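Local atomic coordinates of regulatory protein SWI6 (PDB entry 1SW6), a protein that acts as a shared subunit of the SBF (with SWI4) and MBF (with MBP1) complexes that activate transcription in step with the cell cycle. Residues A[207-212]-A[284-289]; A[170-175]-A[202-207]; A[290-295]-A[320-325]. All blocks are in the same frame, centred on the assembly; numbering follows the deposited sequence.

Contact 1. Residues A[207-212]-A[284-289]; sequences HIIITS and DTCLNI
Ile209 and Ile210 on helix 204-212 meet Cys286 and Ile289 on helix 286-293, joining the third and fourth repeats of the SWI6 ankyrin-repeat domain through neighbouring helices of the stack. The backbones come nearest at Ile209 and Cys286, whose CA atoms are 6.2 Å apart. Ile209 points across to the facing helix and branches over its first turn. From Ile209 CB, 4.1 Å from Cys286 O, the methyl CG2 runs to Ile289 and sits 3.6 Å from Cys286 O on the way. The other branch takes Ile209 CG1 to 4.1 Å from Cys286 CB, and its tip, CD1, ends near Cys286 CB and SG without a closer contact, while Ile298 and Leu302 of helix 296-304 pack on the same side chain. An alanine in place of Ile209 would remove both branches and is likely to open a gap in front of Cys286 and leave one flank of the Ile289 methyl without its neighbour. In Ile289 a chi1 of -74° places CG1 beside the backbone N and leaves CG2 on the far side of CB from it, directed at the other helix. The first turn of helix 286-293 is capped by Thr285, whose OG1 accepts from Asn288 N. Ile289 CG2 is touched by two methyls that meet it at about a right angle to each other, Ile209 CG2 at 3.4 Å and Ile210 CD1 at 3.5 Å, both tighter than ordinary van der Waals contact.

Contact 2. Residues A[170-175]-A[202-207]; sequences KAVKSV and RTILHH
The backbones of 170-175 and 202-207 approach most closely at Val172 and His207, with 6.7 Å between their CA atoms, where helix 167-173 meets the first turn of helix 204-212. Val172 points into the other segment and crosses Ile204 at about a right angle. Val172 CG2 is pressed to 3.3 Å from Ile204 CD1, shorter than a usual carbon contact, and also lies 3.9 Å from His207 CB. Ile204 itself leaves its helix to one side; with CG1 anti to the backbone N, a chi2 of 70° brings CD1 round to the valine. The segment Thr203-Ile204-Leu205-His206 is a version of the TPLH signature of ankyrin repeats, and it opens its helix with a capping box: Thr203 N donates to His206 ND1 (3.1 Å, N-H...N angle 165°), and Thr203 OG1 takes a weak bond from Leu205 N. The contact thus joins the second and third repeats. Beside the valine, Lys173 passes obliquely by the His207 ring, its CD 4.0 Å from His207 ND1. The lysine side chain bends at chi3 (68°), and its NZ goes to a salt bridge with Glu165, while His207 NE2 bonds to Asp198. Lys173 NZ and His207 ND1 stay 4.7 Å apart, so the ammonium group and the ring nitrogen are near each other but not in contact.

Contact 3. Residues A[290-295]-A[320-325]; sequences AARLGN and VDFGAG
The C-terminal edge of the ankyrin stack is formed where Ala291 and Arg292, late on helix 286-293 of the fourth repeat, receive Phe322 and Ala324 from the chain of the fifth repeat. The backbones are 5.8 Å apart at the CA atoms of Ala291 and Phe322. Such closeness suits the small alanine: Ala291 CB touches Phe322 CB at 3.7 Å and Ala324 CB at 3.9 Å. Further out, CG of Arg292 lies over one face of the phenyl ring in a CH-pi contact: Arg292 CG is 3.7 Å from the centroid of the Phe322 ring and 27° off its normal, displaced toward CZ. Beyond CG the arginine bends at chi3 (-84°), and its guanidinium turns 56° from the ring plane, bringing Phe322 CE1 to its edge; the two flat groups are therefore not stacked. The charged end instead makes a salt bridge through NH2 with Asp284, the residue just before the N-cap of the same helix. A water bridges the two backbones, donating to Ala291 O at 2.7 Å and, weakly, to Phe322 O. Helix 296-304 packs against the contact through Val299, which touches both Ala290 and Ala324, while Ala290 also packs on Ile209 of helix 204-212.

Contacts 1 and 2 are buried, whereas contact 3 is partly exposed and its centre is about 25 Å from the centre of the chain, against about 15 and 7 Å. Helix 204-212 serves contacts 2 and 1, and helix 286-293 serves contacts 1 and 3, so the three follow one another along the stack. Contact 1 has no hydrogen bond across its segments and is mostly methyl packing; contact 2 adds a lysine and a histidine whose polar ends have partners outside; contact 3 mixes alanines with an arginine over a phenyl ring and a water. Polar links run between contacts 1 and 2: probable hydrogen bonds join Thr211 OG1 to Val172 O and His206 NE2 to Asp284 O.

Contact 1. Residues A[207-212]-A[284-289]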
ATOM      1  N   HIS A 207      15.066  -1.105  -9.450  1.00 32.90           N
ATOM      2  CA  HIS A 207      14.173  -0.991  -8.309  1.00 34.46           C
ATOM      3  C   HIS A 207      14.876  -1.215  -6.979  1.00 33.37           C
ATOM      4  O   HIS A 207      14.562  -0.536  -6.000  1.00 34.60           O
ATOM      5  CB  HIS A 207      12.986  -1.957  -8.464  1.00 35.35           C
ATOM      6  CG  HIS A 207      12.010  -1.546  -9.525  1.00 37.82           C
ATOM      7  ND1 HIS A 207      11.175  -0.455  -9.388  1.00 38.96           N
ATOM      8  CD2 HIS A 207      11.755  -2.061 -10.752  1.00 38.99           C
ATOM      9  CE1 HIS A 207      10.452  -0.317 -10.486  1.00 40.25           C
ATOM     10  NE2 HIS A 207      10.784  -1.279 -11.329  1.00 39.55           N
ATOM     11  N   ILE A 208      15.829  -2.147  -6.934  1.00 32.33           N
ATOM     12  CA  ILE A 208      16.560  -2.413  -5.696  1.00 31.08           C
ATOM     13  C   ILE A 208      17.257  -1.116  -5.290  1.00 32.92           C
ATOM     14  O   ILE A 208      17.138  -0.648  -4.155  1.00 30.29           O
ATOM     15  CB  ILE A 208      17.621  -3.530  -5.879  1.00 30.21           C
ATOM     16  CG1 ILE A 208      16.929  -4.884  -6.105  1.00 31.28           C
ATOM     17  CG2 ILE A 208      18.540  -3.576  -4.659  1.00 29.32           C
ATOM     18  CD1 ILE A 208      17.866  -6.057  -6.183  1.00 26.31           C
ATOM     19  N   ILE A 209      17.975  -0.530  -6.239  1.00 32.60           N
ATOM     20  CA  ILE A 209      18.669   0.714  -5.991  1.00 34.72           C
ATOM     21  C   ILE A 209      17.704   1.839  -5.628  1.00 34.90           C
ATOM     22  O   ILE A 209      17.969   2.589  -4.698  1.00 33.86           O
ATOM     23  CB  ILE A 209      19.517   1.102  -7.213  1.00 35.45           C
ATOM     24  CG1 ILE A 209      20.920   0.500  -7.067  1.00 36.28           C
ATOM     25  CG2 ILE A 209      19.596   2.611  -7.351  1.00 37.97           C
ATOM     26  CD1 ILE A 209      20.951  -1.007  -6.966  1.00 36.30           C
ATOM     27  N   ILE A 210      16.589   1.966  -6.348  1.00 36.72           N
ATOM     28  CA  ILE A 210      15.631   3.023  -6.020  1.00 38.78           C
ATOM     29  C   ILE A 210      15.221   2.886  -4.556  1.00 38.74           C
ATOM     30  O   ILE A 210      15.069   3.875  -3.838  1.00 39.71           O
ATOM     31  CB  ILE A 210      14.343   2.945  -6.874  1.00 38.72           C
ATOM     32  CG1 ILE A 210      14.638   3.288  -8.331  1.00 39.72           C
ATOM     33  CG2 ILE A 210      13.299   3.902  -6.316  1.00 39.89           C
ATOM     34  CD1 ILE A 210      15.161   4.670  -8.543  1.00 41.67           C
ATOM     35  N   THR A 211      15.052   1.645  -4.118  1.00 38.54           N
ATOM     36  CA  THR A 211      14.655   1.371  -2.744  1.00 38.27           C
ATOM     37  C   THR A 211      15.747   1.732  -1.753  1.00 38.20           C
ATOM     38  O   THR A 211      15.469   2.261  -0.673  1.00 38.68           O
ATOM     39  CB  THR A 211      14.289  -0.115  -2.555  1.00 37.88           C
ATOM     40  OG1 THR A 211      13.069  -0.396  -3.244  1.00 36.54           O
ATOM     41  CG2 THR A 211      14.110  -0.440  -1.097  1.00 39.64           C
ATOM     42  N   SER A 212      16.988   1.434  -2.113  1.00 37.54           N
ATOM     43  CA  SER A 212      18.116   1.726  -1.236  1.00 38.77           C
ATOM     44  C   SER A 212      18.132   3.196  -0.800  1.00 39.50           C
ATOM     45  O   SER A 212      18.733   3.541   0.216  1.00 39.09           O
ATOM     46  CB  SER A 212      19.433   1.405  -1.944  1.00 37.44           C
ATOM     47  OG  SER A 212      19.702   2.370  -2.947  1.00 36.24           O
ATOM     48  N   ASP A 284      19.395   5.871 -17.651  1.00 43.54           N
ATOM     49  CA  ASP A 284      20.140   5.638 -16.413  1.00 43.18           C
ATOM     50  C   ASP A 284      20.361   4.165 -16.121  1.00 41.87           C
ATOM     51  O   ASP A 284      19.454   3.340 -16.299  1.00 40.73           O
ATOM     52  CB  ASP A 284      19.400   6.188 -15.187  1.00 44.26           C
ATOM     53  CG  ASP A 284      19.434   7.697 -15.095  1.00 47.00           C
ATOM     54  OD1 ASP A 284      20.495   8.289 -15.387  1.00 46.60           O
ATOM     55  OD2 ASP A 284      18.398   8.286 -14.701  1.00 46.83           O
ATOM     56  N   THR A 285      21.562   3.845 -15.654  1.00 38.80           N
ATOM     57  CA  THR A 285      21.865   2.488 -15.247  1.00 37.57           C
ATOM     58  C   THR A 285      21.536   2.540 -13.751  1.00 38.19           C
ATOM     59  O   THR A 285      21.395   3.631 -13.192  1.00 36.16           O
ATOM     60  CB  THR A 285      23.343   2.173 -15.415  1.00 35.55           C
ATOM     61  OG1 THR A 285      24.114   3.150 -14.719  1.00 33.79           O
ATOM     62  CG2 THR A 285      23.722   2.160 -16.880  1.00 34.60           C
ATOM     63  N   CYS A 286      21.403   1.392 -13.092  1.00 37.76           N
ATOM     64  CA  CYS A 286      21.099   1.444 -11.674  1.00 37.09           C
ATOM     65  C   CYS A 286      22.244   2.166 -10.960  1.00 36.63           C
ATOM     66  O   CYS A 286      22.038   2.873  -9.973  1.00 37.66           O
ATOM     67  CB  CYS A 286      20.858   0.034 -11.105  1.00 38.25           C
ATOM     68  SG  CYS A 286      22.214  -1.167 -11.181  1.00 38.58           S
ATOM     69  N   LEU A 287      23.450   2.028 -11.490  1.00 35.75           N
ATOM     70  CA  LEU A 287      24.602   2.697 -10.893  1.00 35.40           C
ATOM     71  C   LEU A 287      24.464   4.220 -10.944  1.00 35.62           C
ATOM     72  O   LEU A 287      24.835   4.911  -9.992  1.00 33.81           O
ATOM     73  CB  LEU A 287      25.891   2.289 -11.612  1.00 34.15           C
ATOM     74  CG  LEU A 287      27.156   2.994 -11.128  1.00 35.51           C
ATOM     75  CD1 LEU A 287      27.386   2.684  -9.643  1.00 34.54           C
ATOM     76  CD2 LEU A 287      28.344   2.554 -11.981  1.00 33.39           C
ATOM     77  N   ASN A 288      23.947   4.736 -12.060  1.00 37.29           N
ATOM     78  CA  ASN A 288      23.779   6.181 -12.236  1.00 38.35           C
ATOM     79  C   ASN A 288      22.703   6.726 -11.291  1.00 38.23           C
ATOM     80  O   ASN A 288      22.818   7.841 -10.792  1.00 39.03           O
ATOM     81  CB  ASN A 288      23.428   6.510 -13.693  1.00 38.08           C
ATOM     82  CG  ASN A 288      23.975   7.876 -14.128  1.00 40.30           C
ATOM     83  OD1 ASN A 288      24.488   8.632 -13.309  1.00 40.17           O
ATOM     84  ND2 ASN A 288      23.858   8.192 -15.420  1.00 39.07           N
ATOM     85  N   ILE A 289      21.654   5.938 -11.056  1.00 38.68           N
ATOM     86  CA  ILE A 289      20.585   6.320 -10.135  1.00 37.28           C
ATOM     87  C   ILE A 289      21.180   6.313  -8.729  1.00 37.76           C
ATOM     88  O   ILE A 289      20.891   7.183  -7.903  1.00 37.89           O
ATOM     89  CB  ILE A 289      19.419   5.301 -10.182  1.00 38.76           C
ATOM     90  CG1 ILE A 289      18.614   5.485 -11.475  1.00 38.11           C
ATOM     91  CG2 ILE A 289      18.543   5.437  -8.931  1.00 37.57           C
ATOM     92  CD1 ILE A 289      17.579   4.407 -11.716  1.00 37.54           C
TER

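Contact 2. Residues A[170-175]-A[202-207]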
ATOM      1  N   LYS A 170       7.853  -6.149  -6.376  1.00 30.64           N
ATOM      2  CA  LYS A 170       7.245  -5.804  -5.092  1.00 31.13           C
ATOM      3  C   LYS A 170       8.123  -6.295  -3.952  1.00 30.73           C
ATOM      4  O   LYS A 170       8.220  -5.650  -2.905  1.00 30.27           O
ATOM      5  CB  LYS A 170       5.847  -6.424  -4.980  1.00 32.70           C
ATOM      6  CG  LYS A 170       4.889  -5.894  -6.035  1.00 35.27           C
ATOM      7  CD  LYS A 170       4.921  -4.368  -6.043  1.00 37.65           C
ATOM      8  CE  LYS A 170       4.351  -3.806  -7.324  1.00 39.27           C
ATOM      9  NZ  LYS A 170       4.479  -2.329  -7.347  1.00 39.93           N
ATOM     10  N   ALA A 171       8.780  -7.430  -4.169  1.00 29.99           N
ATOM     11  CA  ALA A 171       9.671  -7.989  -3.165  1.00 30.13           C
ATOM     12  C   ALA A 171      10.804  -7.024  -2.866  1.00 31.15           C
ATOM     13  O   ALA A 171      11.243  -6.909  -1.716  1.00 31.34           O
ATOM     14  CB  ALA A 171      10.252  -9.320  -3.648  1.00 29.44           C
ATOM     15  N   VAL A 172      11.298  -6.325  -3.881  1.00 30.90           N
ATOM     16  CA  VAL A 172      12.411  -5.419  -3.612  1.00 31.67           C
ATOM     17  C   VAL A 172      12.025  -3.981  -3.296  1.00 32.95           C
ATOM     18  O   VAL A 172      12.895  -3.158  -3.017  1.00 32.44           O
ATOM     19  CB  VAL A 172      13.455  -5.443  -4.754  1.00 29.72           C
ATOM     20  CG1 VAL A 172      14.031  -6.862  -4.878  1.00 27.26           C
ATOM     21  CG2 VAL A 172      12.826  -4.997  -6.066  1.00 26.91           C
ATOM     22  N   LYS A 173      10.730  -3.679  -3.315  1.00 33.55           N
ATOM     23  CA  LYS A 173      10.281  -2.331  -2.984  1.00 34.64           C
ATOM     24  C   LYS A 173       9.774  -2.238  -1.543  1.00 35.21           C
ATOM     25  O   LYS A 173       9.363  -1.160  -1.097  1.00 35.74           O
ATOM     26  CB  LYS A 173       9.199  -1.861  -3.960  1.00 36.24           C
ATOM     27  CG  LYS A 173       9.741  -1.592  -5.352  1.00 39.33           C
ATOM     28  CD  LYS A 173       8.663  -1.087  -6.294  1.00 43.69           C
ATOM     29  CE  LYS A 173       8.186   0.306  -5.902  1.00 44.53           C
ATOM     30  NZ  LYS A 173       7.350   0.877  -6.988  1.00 48.57           N
ATOM     31  N   SER A 174       9.799  -3.362  -0.820  1.00 34.16           N
ATOM     32  CA  SER A 174       9.386  -3.395   0.590  1.00 33.72           C
ATOM     33  C   SER A 174      10.465  -4.150   1.382  1.00 33.60           C
ATOM     34  O   SER A 174      11.230  -4.938   0.805  1.00 31.69           O
ATOM     35  CB  SER A 174       8.029  -4.089   0.749  1.00 34.44           C
ATOM     36  OG  SER A 174       8.135  -5.482   0.549  1.00 36.72           O
ATOM     37  N   VAL A 175      10.543  -3.905   2.690  1.00 32.78           N
ATOM     38  CA  VAL A 175      11.562  -4.561   3.507  1.00 33.49           C
ATOM     39  C   VAL A 175      11.111  -5.910   4.006  1.00 33.38           C
ATOM     40  O   VAL A 175      11.880  -6.633   4.636  1.00 35.36           O
ATOM     41  CB  VAL A 175      11.950  -3.732   4.750  1.00 34.83           C
ATOM     42  CG1 VAL A 175      12.341  -2.327   4.343  1.00 34.55           C
ATOM     43  CG2 VAL A 175      10.808  -3.736   5.756  1.00 33.21           C
ATOM     44  N   ARG A 202      12.691  -0.259 -16.514  1.00 39.34           N
ATOM     45  CA  ARG A 202      13.482  -0.459 -15.310  1.00 37.45           C
ATOM     46  C   ARG A 202      13.478  -1.928 -14.919  1.00 36.71           C
ATOM     47  O   ARG A 202      12.424  -2.573 -14.858  1.00 36.23           O
ATOM     48  CB  ARG A 202      12.948   0.406 -14.171  1.00 36.59           C
ATOM     49  CG  ARG A 202      13.426   1.836 -14.287  1.00 37.86           C
ATOM     50  CD  ARG A 202      12.727   2.769 -13.320  1.00 40.81           C
ATOM     51  NE  ARG A 202      13.351   4.088 -13.343  1.00 42.93           N
ATOM     52  CZ  ARG A 202      12.927   5.126 -12.633  1.00 45.38           C
ATOM     53  NH1 ARG A 202      11.865   4.995 -11.843  1.00 44.59           N
ATOM     54  NH2 ARG A 202      13.573   6.290 -12.704  1.00 46.51           N
ATOM     55  N   THR A 203      14.670  -2.455 -14.669  1.00 35.18           N
ATOM     56  CA  THR A 203      14.834  -3.855 -14.292  1.00 34.22           C
ATOM     57  C   THR A 203      14.717  -4.011 -12.784  1.00 34.67           C
ATOM     58  O   THR A 203      14.498  -3.028 -12.061  1.00 32.84           O
ATOM     59  CB  THR A 203      16.211  -4.356 -14.719  1.00 35.01           C
ATOM     60  OG1 THR A 203      17.210  -3.809 -13.841  1.00 33.81           O
ATOM     61  CG2 THR A 203      16.503  -3.891 -16.153  1.00 32.14           C
ATOM     62  N   ILE A 204      14.872  -5.247 -12.312  1.00 34.43           N
ATOM     63  CA  ILE A 204      14.793  -5.520 -10.889  1.00 33.73           C
ATOM     64  C   ILE A 204      15.922  -4.781 -10.165  1.00 33.69           C
ATOM     65  O   ILE A 204      15.756  -4.347  -9.024  1.00 32.20           O
ATOM     66  CB  ILE A 204      14.887  -7.040 -10.598  1.00 35.78           C
ATOM     67  CG1 ILE A 204      14.679  -7.294  -9.103  1.00 37.67           C
ATOM     68  CG2 ILE A 204      16.222  -7.583 -11.041  1.00 36.91           C
ATOM     69  CD1 ILE A 204      13.234  -7.042  -8.658  1.00 39.35           C
ATOM     70  N   LEU A 205      17.068  -4.624 -10.830  1.00 32.90           N
ATOM     71  CA  LEU A 205      18.192  -3.918 -10.212  1.00 34.06           C
ATOM     72  C   LEU A 205      17.904  -2.442 -10.054  1.00 32.73           C
ATOM     73  O   LEU A 205      18.334  -1.828  -9.093  1.00 32.94           O
ATOM     74  CB  LEU A 205      19.481  -4.076 -11.022  1.00 33.71           C
ATOM     75  CG  LEU A 205      20.157  -5.443 -10.991  1.00 36.68           C
ATOM     76  CD1 LEU A 205      21.525  -5.364 -11.689  1.00 35.83           C
ATOM     77  CD2 LEU A 205      20.321  -5.885  -9.534  1.00 36.57           C
ATOM     78  N   HIS A 206      17.187  -1.857 -11.006  1.00 33.90           N
ATOM     79  CA  HIS A 206      16.880  -0.434 -10.900  1.00 34.24           C
ATOM     80  C   HIS A 206      16.031  -0.216  -9.662  1.00 34.20           C
ATOM     81  O   HIS A 206      16.249   0.726  -8.914  1.00 34.21           O
ATOM     82  CB  HIS A 206      16.110   0.066 -12.124  1.00 33.18           C
ATOM     83  CG  HIS A 206      16.973   0.362 -13.308  1.00 33.28           C
ATOM     84  ND1 HIS A 206      17.035  -0.463 -14.409  1.00 32.09           N
ATOM     85  CD2 HIS A 206      17.794   1.408 -13.573  1.00 33.43           C
ATOM     86  CE1 HIS A 206      17.854   0.060 -15.302  1.00 32.69           C
ATOM     87  NE2 HIS A 206      18.328   1.196 -14.820  1.00 33.11           N
ATOM     88  N   HIS A 207      15.066  -1.105  -9.450  1.00 32.90           N
ATOM     89  CA  HIS A 207      14.173  -0.991  -8.309  1.00 34.46           C
ATOM     90  C   HIS A 207      14.876  -1.215  -6.979  1.00 33.37           C
ATOM     91  O   HIS A 207      14.562  -0.536  -6.000  1.00 34.60           O
ATOM     92  CB  HIS A 207      12.986  -1.957  -8.464  1.00 35.35           C
ATOM     93  CG  HIS A 207      12.010  -1.546  -9.525  1.00 37.82           C
ATOM     94  ND1 HIS A 207      11.175  -0.455  -9.388  1.00 38.96           N
ATOM     95  CD2 HIS A 207      11.755  -2.061 -10.752  1.00 38.99           C
ATOM     96  CE1 HIS A 207      10.452  -0.317 -10.486  1.00 40.25           C
ATOM     97  NE2 HIS A 207      10.784  -1.279 -11.329  1.00 39.55           N
TER

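Contact 3. Residues A[290-295]-A[320-325]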
ATOM      1  N   ALA A 290      22.027   5.326  -8.468  1.00 36.16           N
ATOM      2  CA  ALA A 290      22.662   5.187  -7.170  1.00 36.10           C
ATOM      3  C   ALA A 290      23.658   6.312  -6.877  1.00 36.57           C
ATOM      4  O   ALA A 290      23.761   6.771  -5.744  1.00 33.83           O
ATOM      5  CB  ALA A 290      23.371   3.822  -7.079  1.00 35.76           C
ATOM      6  N   ALA A 291      24.405   6.739  -7.891  1.00 37.86           N
ATOM      7  CA  ALA A 291      25.389   7.804  -7.704  1.00 39.72           C
ATOM      8  C   ALA A 291      24.690   9.094  -7.293  1.00 41.20           C
ATOM      9  O   ALA A 291      25.219   9.871  -6.501  1.00 41.72           O
ATOM     10  CB  ALA A 291      26.188   8.022  -8.994  1.00 39.76           C
ATOM     11  N   ARG A 292      23.496   9.309  -7.834  1.00 43.06           N
ATOM     12  CA  ARG A 292      22.713  10.498  -7.525  1.00 46.23           C
ATOM     13  C   ARG A 292      22.104  10.466  -6.124  1.00 47.75           C
ATOM     14  O   ARG A 292      21.895  11.517  -5.514  1.00 46.40           O
ATOM     15  CB  ARG A 292      21.608  10.676  -8.562  1.00 47.68           C
ATOM     16  CG  ARG A 292      21.899  11.743  -9.588  1.00 50.16           C
ATOM     17  CD  ARG A 292      20.819  11.763 -10.637  1.00 52.33           C
ATOM     18  NE  ARG A 292      21.066  10.764 -11.669  1.00 54.62           N
ATOM     19  CZ  ARG A 292      20.138   9.961 -12.176  1.00 54.33           C
ATOM     20  NH1 ARG A 292      18.883  10.025 -11.750  1.00 53.95           N
ATOM     21  NH2 ARG A 292      20.472   9.089 -13.113  1.00 54.58           N
ATOM     22  N   LEU A 293      21.815   9.267  -5.617  1.00 49.43           N
ATOM     23  CA  LEU A 293      21.243   9.124  -4.278  1.00 50.58           C
ATOM     24  C   LEU A 293      22.293   9.448  -3.216  1.00 52.11           C
ATOM     25  O   LEU A 293      21.967   9.905  -2.117  1.00 53.18           O
ATOM     26  CB  LEU A 293      20.706   7.705  -4.067  1.00 49.50           C
ATOM     27  CG  LEU A 293      19.618   7.217  -5.031  1.00 49.38           C
ATOM     28  CD1 LEU A 293      19.196   5.815  -4.632  1.00 49.60           C
ATOM     29  CD2 LEU A 293      18.416   8.152  -4.995  1.00 49.47           C
ATOM     30  N   GLY A 294      23.557   9.205  -3.541  1.00 54.01           N
ATOM     31  CA  GLY A 294      24.621   9.502  -2.596  1.00 55.90           C
ATOM     32  C   GLY A 294      25.000   8.379  -1.649  1.00 57.27           C
ATOM     33  O   GLY A 294      26.095   8.388  -1.085  1.00 58.84           O
ATOM     34  N   ASN A 295      24.100   7.418  -1.460  1.00 57.71           N
ATOM     35  CA  ASN A 295      24.361   6.281  -0.579  1.00 58.63           C
ATOM     36  C   ASN A 295      25.573   5.510  -1.114  1.00 57.57           C
ATOM     37  O   ASN A 295      25.456   4.694  -2.025  1.00 57.64           O
ATOM     38  CB  ASN A 295      23.109   5.398  -0.524  1.00 61.98           C
ATOM     39  CG  ASN A 295      23.363   4.041   0.111  1.00 65.74           C
ATOM     40  OD1 ASN A 295      24.043   3.931   1.139  1.00 68.17           O
ATOM     41  ND2 ASN A 295      22.796   2.997  -0.491  1.00 65.87           N
ATOM     42  N   VAL A 320      30.460   8.726 -12.898  1.00 44.80           N
ATOM     43  CA  VAL A 320      31.727   9.352 -12.522  1.00 46.82           C
ATOM     44  C   VAL A 320      31.547  10.840 -12.249  1.00 47.33           C
ATOM     45  O   VAL A 320      32.346  11.444 -11.535  1.00 47.10           O
ATOM     46  CB  VAL A 320      32.837   9.161 -13.599  1.00 46.65           C
ATOM     47  CG1 VAL A 320      33.271   7.697 -13.632  1.00 47.54           C
ATOM     48  CG2 VAL A 320      32.341   9.610 -14.974  1.00 45.42           C
ATOM     49  N   ASP A 321      30.486  11.423 -12.797  1.00 49.04           N
ATOM     50  CA  ASP A 321      30.226  12.845 -12.587  1.00 51.53           C
ATOM     51  C   ASP A 321      29.738  13.120 -11.173  1.00 52.70           C
ATOM     52  O   ASP A 321      29.741  14.270 -10.726  1.00 53.42           O
ATOM     53  CB  ASP A 321      29.198  13.363 -13.596  1.00 51.32           C
ATOM     54  CG  ASP A 321      29.685  13.250 -15.024  1.00 52.84           C
ATOM     55  OD1 ASP A 321      30.897  13.470 -15.253  1.00 53.84           O
ATOM     56  OD2 ASP A 321      28.862  12.951 -15.918  1.00 53.06           O
ATOM     57  N   PHE A 322      29.306  12.072 -10.474  1.00 53.74           N
ATOM     58  CA  PHE A 322      28.841  12.213  -9.097  1.00 54.79           C
ATOM     59  C   PHE A 322      29.877  11.613  -8.157  1.00 54.63           C
ATOM     60  O   PHE A 322      29.599  11.362  -6.987  1.00 54.88           O
ATOM     61  CB  PHE A 322      27.491  11.514  -8.891  1.00 56.41           C
ATOM     62  CG  PHE A 322      26.369  12.126  -9.677  1.00 58.58           C
ATOM     63  CD1 PHE A 322      25.817  11.455 -10.770  1.00 59.36           C
ATOM     64  CD2 PHE A 322      25.890  13.392  -9.353  1.00 58.56           C
ATOM     65  CE1 PHE A 322      24.806  12.042 -11.533  1.00 60.29           C
ATOM     66  CE2 PHE A 322      24.884  13.989 -10.104  1.00 60.00           C
ATOM     67  CZ  PHE A 322      24.339  13.314 -11.199  1.00 61.13           C
ATOM     68  N   GLY A 323      31.072  11.376  -8.692  1.00 54.90           N
ATOM     69  CA  GLY A 323      32.156  10.826  -7.896  1.00 55.14           C
ATOM     70  C   GLY A 323      32.120   9.326  -7.673  1.00 55.50           C
ATOM     71  O   GLY A 323      32.749   8.818  -6.746  1.00 56.16           O
ATOM     72  N   ALA A 324      31.383   8.606  -8.509  1.00 55.32           N
ATOM     73  CA  ALA A 324      31.306   7.159  -8.371  1.00 55.27           C
ATOM     74  C   ALA A 324      32.122   6.519  -9.487  1.00 55.72           C
ATOM     75  O   ALA A 324      31.731   6.572 -10.659  1.00 55.54           O
ATOM     76  CB  ALA A 324      29.858   6.700  -8.443  1.00 54.95           C
ATOM     77  N   GLY A 325      33.255   5.927  -9.119  1.00 55.72           N
ATOM     78  CA  GLY A 325      34.117   5.286 -10.097  1.00 56.47           C
ATOM     79  C   GLY A 325      35.174   6.235 -10.637  1.00 57.28           C
ATOM     80  O   GLY A 325      36.247   6.364 -10.005  1.00 58.47           O
TER
HETATM   81  O   HOH W   1      27.524   9.234  -5.186  1.00 46.63           O